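Local coordinates for protein NRPS (Penicillium fellutanum, PDB 6NKI) that is the NADPH-binding, Rossmann-type portion of a fungal nonribosomal peptide synthetase (NRPS), a member of the male sterility protein family, at residues N269-V273 with L381-Q387; Y262-S267 with N318-W323. One frame throughout, in Å; residues are numbered along the deposited sequence.

Contact 1: residues N269-V273 with L381-Q387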
loop_
_atom_site.group_PDB
_atom_site.type_symbol
_atom_site.label_atom_id
_atom_site.label_comp_id
_atom_site.label_asym_id
_atom_site.label_seq_id
_atom_site.Cartn_x
_atom_site.Cartn_y
_atom_site.Cartn_z
ATOM N N ASN A 269 16.273 0.858 -15.763
ATOM C CA ASN A 269 15.623 -0.442 -15.719
ATOM C C ASN A 269 14.623 -0.513 -14.577
ATOM O O ASN A 269 14.644 0.276 -13.628
ATOM C CB ASN A 269 16.611 -1.602 -15.531
ATOM C CG ASN A 269 17.377 -1.949 -16.785
ATOM O OD1 ASN A 269 16.961 -1.640 -17.904
ATOM N ND2 ASN A 269 18.446 -2.704 -16.610
ATOM N N TRP A 270 13.768 -1.527 -14.656
ATOM C CA TRP A 270 12.690 -1.742 -13.704
ATOM C C TRP A 270 12.997 -2.933 -12.798
ATOM O O TRP A 270 13.454 -3.981 -13.268
ATOM C CB TRP A 270 11.362 -1.977 -14.429
ATOM C CG TRP A 270 10.284 -2.104 -13.457
ATOM C CD1 TRP A 270 9.830 -3.252 -12.884
ATOM C CD2 TRP A 270 9.510 -1.050 -12.912
ATOM N NE1 TRP A 270 8.829 -2.978 -11.999
ATOM C CE2 TRP A 270 8.603 -1.630 -12.005
ATOM C CE3 TRP A 270 9.490 0.335 -13.100
ATOM C CZ2 TRP A 270 7.683 -0.874 -11.294
ATOM C CZ3 TRP A 270 8.572 1.085 -12.388
ATOM C CH2 TRP A 270 7.690 0.478 -11.494
ATOM N N LEU A 271 12.711 -2.765 -11.508
ATOM C CA LEU A 271 12.946 -3.761 -10.466
ATOM C C LEU A 271 11.606 -4.183 -9.854
ATOM O O LEU A 271 10.879 -3.347 -9.301
ATOM C CB LEU A 271 13.852 -3.187 -9.371
ATOM C CG LEU A 271 14.310 -4.088 -8.219
ATOM C CD1 LEU A 271 15.366 -5.068 -8.728
ATOM C CD2 LEU A 271 14.808 -3.313 -6.993
ATOM N N PHE A 272 11.298 -5.482 -9.912
ATOM C CA PHE A 272 10.039 -5.995 -9.367
ATOM C C PHE A 272 10.204 -6.297 -7.884
ATOM O O PHE A 272 10.718 -7.353 -7.510
ATOM C CB PHE A 272 9.572 -7.239 -10.118
ATOM C CG PHE A 272 9.140 -6.975 -11.541
ATOM C CD1 PHE A 272 7.903 -6.380 -11.809
ATOM C CD2 PHE A 272 9.946 -7.364 -12.612
ATOM C CE1 PHE A 272 7.500 -6.143 -13.102
ATOM C CE2 PHE A 272 9.537 -7.133 -13.915
ATOM C CZ PHE A 272 8.309 -6.511 -14.153
ATOM N N VAL A 273 9.710 -5.405 -7.035
ATOM C CA VAL A 273 9.753 -5.607 -5.592
ATOM C C VAL A 273 8.467 -5.052 -4.950
ATOM O O VAL A 273 7.888 -4.059 -5.416
ATOM C CB VAL A 273 11.055 -4.982 -5.018
ATOM C CG1 VAL A 273 11.091 -3.505 -5.294
ATOM C CG2 VAL A 273 11.179 -5.197 -3.539
ATOM N N LEU A 381 8.540 -8.921 -19.749
ATOM C CA LEU A 381 7.862 -8.976 -18.455
ATOM C C LEU A 381 6.845 -7.845 -18.302
ATOM O O LEU A 381 6.918 -6.844 -19.028
ATOM C CB LEU A 381 8.891 -8.951 -17.320
ATOM C CG LEU A 381 9.674 -10.256 -17.158
ATOM C CD1 LEU A 381 10.756 -10.117 -16.115
ATOM C CD2 LEU A 381 8.730 -11.372 -16.777
ATOM N N PRO A 382 5.876 -7.964 -17.379
ATOM C CA PRO A 382 4.761 -7.002 -17.316
ATOM C C PRO A 382 5.147 -5.681 -16.660
ATOM O O PRO A 382 4.586 -5.284 -15.633
ATOM C CB PRO A 382 3.723 -7.764 -16.478
ATOM C CG PRO A 382 4.547 -8.551 -15.536
ATOM C CD PRO A 382 5.731 -9.014 -16.356
ATOM N N VAL A 383 6.102 -4.979 -17.258
ATOM C CA VAL A 383 6.549 -3.726 -16.640
ATOM C C VAL A 383 5.406 -2.710 -16.697
ATOM O O VAL A 383 4.830 -2.489 -17.780
ATOM C CB VAL A 383 7.827 -3.205 -17.328
ATOM C CG1 VAL A 383 7.578 -2.839 -18.791
ATOM C CG2 VAL A 383 8.422 -2.038 -16.566
ATOM N N PRO A 384 4.992 -2.137 -15.567
ATOM C CA PRO A 384 3.864 -1.187 -15.574
ATOM C C PRO A 384 4.199 0.091 -16.315
ATOM O O PRO A 384 5.119 0.820 -15.941
ATOM C CB PRO A 384 3.606 -0.927 -14.084
ATOM C CG PRO A 384 4.846 -1.307 -13.401
ATOM C CD PRO A 384 5.424 -2.444 -14.197
ATOM N N ILE A 385 3.438 0.351 -17.385
ATOM C CA ILE A 385 3.548 1.593 -18.145
ATOM C C ILE A 385 3.375 2.798 -17.230
ATOM O O ILE A 385 4.063 3.817 -17.374
ATOM C CB ILE A 385 2.519 1.585 -19.294
ATOM C CG1 ILE A 385 2.621 2.853 -20.144
ATOM C CG2 ILE A 385 1.106 1.347 -18.768
ATOM C CD1 ILE A 385 1.839 2.775 -21.451
ATOM N N TYR A 386 2.461 2.691 -16.271
ATOM C CA TYR A 386 2.236 3.706 -15.257
ATOM C C TYR A 386 1.987 3.003 -13.934
ATOM O O TYR A 386 1.364 1.938 -13.901
ATOM C CB TYR A 386 1.051 4.610 -15.628
ATOM C CG TYR A 386 0.663 5.646 -14.579
ATOM C CD1 TYR A 386 1.448 6.773 -14.347
ATOM C CD2 TYR A 386 -0.516 5.507 -13.849
ATOM C CE1 TYR A 386 1.079 7.724 -13.396
ATOM C CE2 TYR A 386 -0.896 6.450 -12.902
ATOM C CZ TYR A 386 -0.098 7.556 -12.678
ATOM O OH TYR A 386 -0.478 8.490 -11.736
ATOM N N GLN A 387 2.491 3.594 -12.850
ATOM C CA GLN A 387 2.353 3.016 -11.534
ATOM C C GLN A 387 1.993 4.152 -10.576
ATOM O O GLN A 387 2.731 5.157 -10.507
ATOM C CB GLN A 387 3.615 2.307 -11.041
ATOM C CG GLN A 387 3.365 1.618 -9.720
ATOM C CD GLN A 387 4.630 1.223 -9.009
ATOM O OE1 GLN A 387 5.694 1.718 -9.331
ATOM N NE2 GLN A 387 4.528 0.301 -8.062
#
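Val383 and Pro384 lie against the same face of the Trp270 indole, and two CH-pi contacts form over it. Val383 CG2 sits 4.0 Å from the centroid of the Trp270 five-membered ring, 29° off the normal, while Pro384 CD stands over that ring at 4.3 Å. Both are offset toward the rim. The pyrrolidine crosses the indole at about a right angle, with Pro384 CG reaching the benzo half, 3.6 Å from Trp270 CZ2. The indole is presented to the loop because Trp270 CG is anti to the backbone N (chi1 -176°) on a CA-CB bond that already points toward 381-387. The Gln387 side chain, extended beyond CG, brings its amide group to the benzo edge, the two planes 61° apart.

The two aromatic residues belong to strand 270-275, the middle strand of a small mixed three-stranded sheet separate from the seven-stranded parallel Rossmann sheet. The strand runs parallel to 233-235 and antiparallel to 316-318. The partner loop leads from helix 363-369 to helix 389-410. Between the two aromatics in sequence, Leu271 instead packs on Phe233 of strand 233-235.

Apolar contact continues at the Phe272 ring, whose CE2 is 3.9 Å from Leu381 CD1, while Leu381 CB lies near CE2 and CZ. Pro382 CD adds a looser touch, 4.2 Å from Phe272 CZ. One face of the phenyl ring is taken by Trp270 within the strand, CD1 standing over its centre.

Polar backbone groups meet the ring edge rather than a face: Pro382 O lies in the phenyl plane, 4.0 Å from Phe272 CE1, with Val383 N close by. Those groups belong to an inverse gamma turn centred on Pro382, closed by Val383 N bonding to Leu381 O at 2.7 Å.

Contact 2: residues Y262-S267 with N318-W323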
loop_
_atom_site.group_PDB
_atom_site.type_symbol
_atom_site.label_atom_id
_atom_site.label_comp_id
_atom_site.label_asym_id
_atom_site.label_seq_id
_atom_site.Cartn_x
_atom_site.Cartn_y
_atom_site.Cartn_z
ATOM N N TYR A 262 28.186 0.755 -6.369
ATOM C CA TYR A 262 27.064 -0.013 -6.886
ATOM C C TYR A 262 27.064 0.099 -8.405
ATOM O O TYR A 262 27.786 0.910 -8.987
ATOM C CB TYR A 262 25.733 0.477 -6.297
ATOM C CG TYR A 262 25.329 1.844 -6.797
ATOM C CD1 TYR A 262 25.776 3.003 -6.172
ATOM C CD2 TYR A 262 24.498 1.981 -7.904
ATOM C CE1 TYR A 262 25.406 4.261 -6.643
ATOM C CE2 TYR A 262 24.131 3.227 -8.378
ATOM C CZ TYR A 262 24.581 4.361 -7.747
ATOM O OH TYR A 262 24.186 5.587 -8.227
ATOM N N ASN A 263 26.241 -0.731 -9.039
ATOM C CA ASN A 263 26.068 -0.680 -10.485
ATOM C C ASN A 263 25.041 0.387 -10.845
ATOM O O ASN A 263 23.873 0.299 -10.443
ATOM C CB ASN A 263 25.635 -2.041 -11.010
ATOM C CG ASN A 263 25.514 -2.072 -12.512
ATOM O OD1 ASN A 263 25.782 -1.087 -13.200
ATOM N ND2 ASN A 263 25.071 -3.206 -13.034
ATOM N N SER A 264 25.470 1.381 -11.619
ATOM C CA SER A 264 24.634 2.524 -11.967
ATOM C C SER A 264 24.271 2.574 -13.446
ATOM O O SER A 264 23.670 3.563 -13.890
ATOM C CB SER A 264 25.333 3.830 -11.577
ATOM O OG SER A 264 24.570 4.947 -12.004
ATOM N N ASP A 265 24.620 1.549 -14.223
ATOM C CA ASP A 265 24.387 1.600 -15.661
ATOM C C ASP A 265 22.995 1.138 -16.054
ATOM O O ASP A 265 22.688 1.088 -17.248
ATOM C CB ASP A 265 25.440 0.773 -16.403
ATOM C CG ASP A 265 26.818 1.408 -16.351
ATOM O OD1 ASP A 265 26.881 2.651 -16.188
ATOM O OD2 ASP A 265 27.823 0.677 -16.482
ATOM N N GLU A 266 22.142 0.829 -15.090
ATOM C CA GLU A 266 20.788 0.376 -15.364
ATOM C C GLU A 266 19.757 1.201 -14.612
ATOM O O GLU A 266 18.721 0.672 -14.207
ATOM C CB GLU A 266 20.628 -1.086 -14.986
ATOM C CG GLU A 266 20.882 -1.317 -13.513
ATOM C CD GLU A 266 20.420 -2.673 -13.087
ATOM O OE1 GLU A 266 19.798 -3.347 -13.938
ATOM O OE2 GLU A 266 20.685 -3.062 -11.927
ATOM N N SER A 267 20.031 2.495 -14.408
ATOM C CA SER A 267 19.125 3.329 -13.620
ATOM C C SER A 267 17.716 3.376 -14.210
ATOM O O SER A 267 16.733 3.505 -13.467
ATOM C CB SER A 267 19.697 4.736 -13.480
ATOM O OG SER A 267 20.753 4.724 -12.545
ATOM N N ASN A 318 12.116 2.118 -10.427
ATOM C CA ASN A 318 13.305 2.315 -11.241
ATOM C C ASN A 318 14.529 1.975 -10.405
ATOM O O ASN A 318 14.558 2.197 -9.191
ATOM C CB ASN A 318 13.400 3.761 -11.735
ATOM C CG ASN A 318 12.328 4.100 -12.749
ATOM O OD1 ASN A 318 12.056 3.322 -13.669
ATOM N ND2 ASN A 318 11.691 5.256 -12.574
ATOM N N MET A 319 15.554 1.425 -11.054
ATOM C CA MET A 319 16.772 1.130 -10.310
ATOM C C MET A 319 17.434 2.392 -9.739
ATOM O O MET A 319 17.984 2.354 -8.629
ATOM C CB MET A 319 17.737 0.348 -11.194
ATOM C CG MET A 319 17.248 -1.071 -11.454
ATOM S SD MET A 319 16.919 -1.872 -9.885
ATOM C CE MET A 319 18.534 -1.874 -9.133
ATOM N N SER A 320 17.387 3.521 -10.461
ATOM C CA SER A 320 17.874 4.768 -9.878
ATOM C C SER A 320 17.072 5.147 -8.638
ATOM O O SER A 320 17.641 5.577 -7.624
ATOM C CB SER A 320 17.824 5.901 -10.899
ATOM O OG SER A 320 16.496 6.281 -11.187
ATOM N N ASP A 321 15.751 4.982 -8.689
ATOM C CA ASP A 321 14.928 5.295 -7.530
ATOM C C ASP A 321 15.235 4.343 -6.379
ATOM O O ASP A 321 15.275 4.751 -5.209
ATOM C CB ASP A 321 13.455 5.225 -7.943
ATOM C CG ASP A 321 12.523 5.934 -6.971
ATOM O OD1 ASP A 321 12.986 6.492 -5.945
ATOM O OD2 ASP A 321 11.308 5.940 -7.253
ATOM N N PHE A 322 15.458 3.065 -6.699
ATOM C CA PHE A 322 15.802 2.073 -5.681
ATOM C C PHE A 322 17.091 2.455 -4.944
ATOM O O PHE A 322 17.105 2.583 -3.711
ATOM C CB PHE A 322 15.891 0.676 -6.336
ATOM C CG PHE A 322 16.582 -0.368 -5.476
ATOM C CD1 PHE A 322 15.951 -0.905 -4.365
ATOM C CD2 PHE A 322 17.893 -0.772 -5.768
ATOM C CE1 PHE A 322 16.593 -1.839 -3.561
ATOM C CE2 PHE A 322 18.545 -1.684 -4.968
ATOM C CZ PHE A 322 17.874 -2.231 -3.856
ATOM N N TRP A 323 18.180 2.685 -5.682
ATOM C CA TRP A 323 19.449 2.954 -5.010
ATOM C C TRP A 323 19.457 4.276 -4.246
ATOM O O TRP A 323 20.089 4.356 -3.185
ATOM C CB TRP A 323 20.608 2.944 -5.991
ATOM C CG TRP A 323 20.991 1.604 -6.489
ATOM C CD1 TRP A 323 20.819 1.114 -7.747
ATOM C CD2 TRP A 323 21.583 0.558 -5.728
ATOM N NE1 TRP A 323 21.309 -0.166 -7.830
ATOM C CE2 TRP A 323 21.782 -0.531 -6.596
ATOM C CE3 TRP A 323 21.982 0.438 -4.396
ATOM C CZ2 TRP A 323 22.374 -1.710 -6.181
ATOM C CZ3 TRP A 323 22.560 -0.742 -3.984
ATOM C CH2 TRP A 323 22.746 -1.795 -4.870
#
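Ser267 O accepts the backbone N-H of Ser320 at 3.1 Å, nearly straight (166° at the hydrogen) and in the carbonyl plane on a lone pair, while the segments diverge to 8.4 Å between the CA atoms of Tyr262 and Trp323. This joins a loop to the first turn of helix 319-330, where the N-H groups have no acceptor earlier in the helix; the Asn318 side chain, at the N-cap position, makes no capping bond. The loop opens with an Asx turn, Asn263 OD1 accepting Asp265 N from above its carbonyl plane.

Farther along the helix, Trp323 stacks face to face on Tyr262 of the short strand 261-263, which pairs in parallel with 335-337; the phenol and five-membered ring centroids are 4.5 Å apart and their planes at 29°. With Tyr262 CG between the backbone N and the carbonyl carbon (chi1 70°), the phenol lies over the pyrrole half, and Tyr262 CB sits almost on the normal of the Trp323 six-membered ring, 3.9 Å from its centroid. Phe322 CE2 covers the opposite face of the indole.

At the other end the bent Met319 chain lies across the Glu266 side chain, its CG 3.9 Å from Glu266 CD. The polar partner of the carboxylate is Asn269, whose ND2 donates to OE1; the other oxygen, Glu266 OE2, lies 3.7 Å from Met319 CE.

In the fold
The segments alternate along the chain, 262-267, 269-273, 318-323 and 381-387, so the two contacts cross along the chain, their centres about 14 Å apart. Strand 270-275, which carries the aromatics of contact 1, turns its other side to the helix of contact 2: Leu271 CB packs 3.4 Å from Met319 SD, and Leu271 CD2 lies 3.7 Å from Phe322 CD1. Asn269 O probably takes a hydrogen bond from Met319 N (3.0 Å), next to the Ser320 N-H already held by contact 2. Contact 1 is nearer the bound NADPH, the Phe272 side chain about 9 Å from it, against about 13 Å for that of Met319.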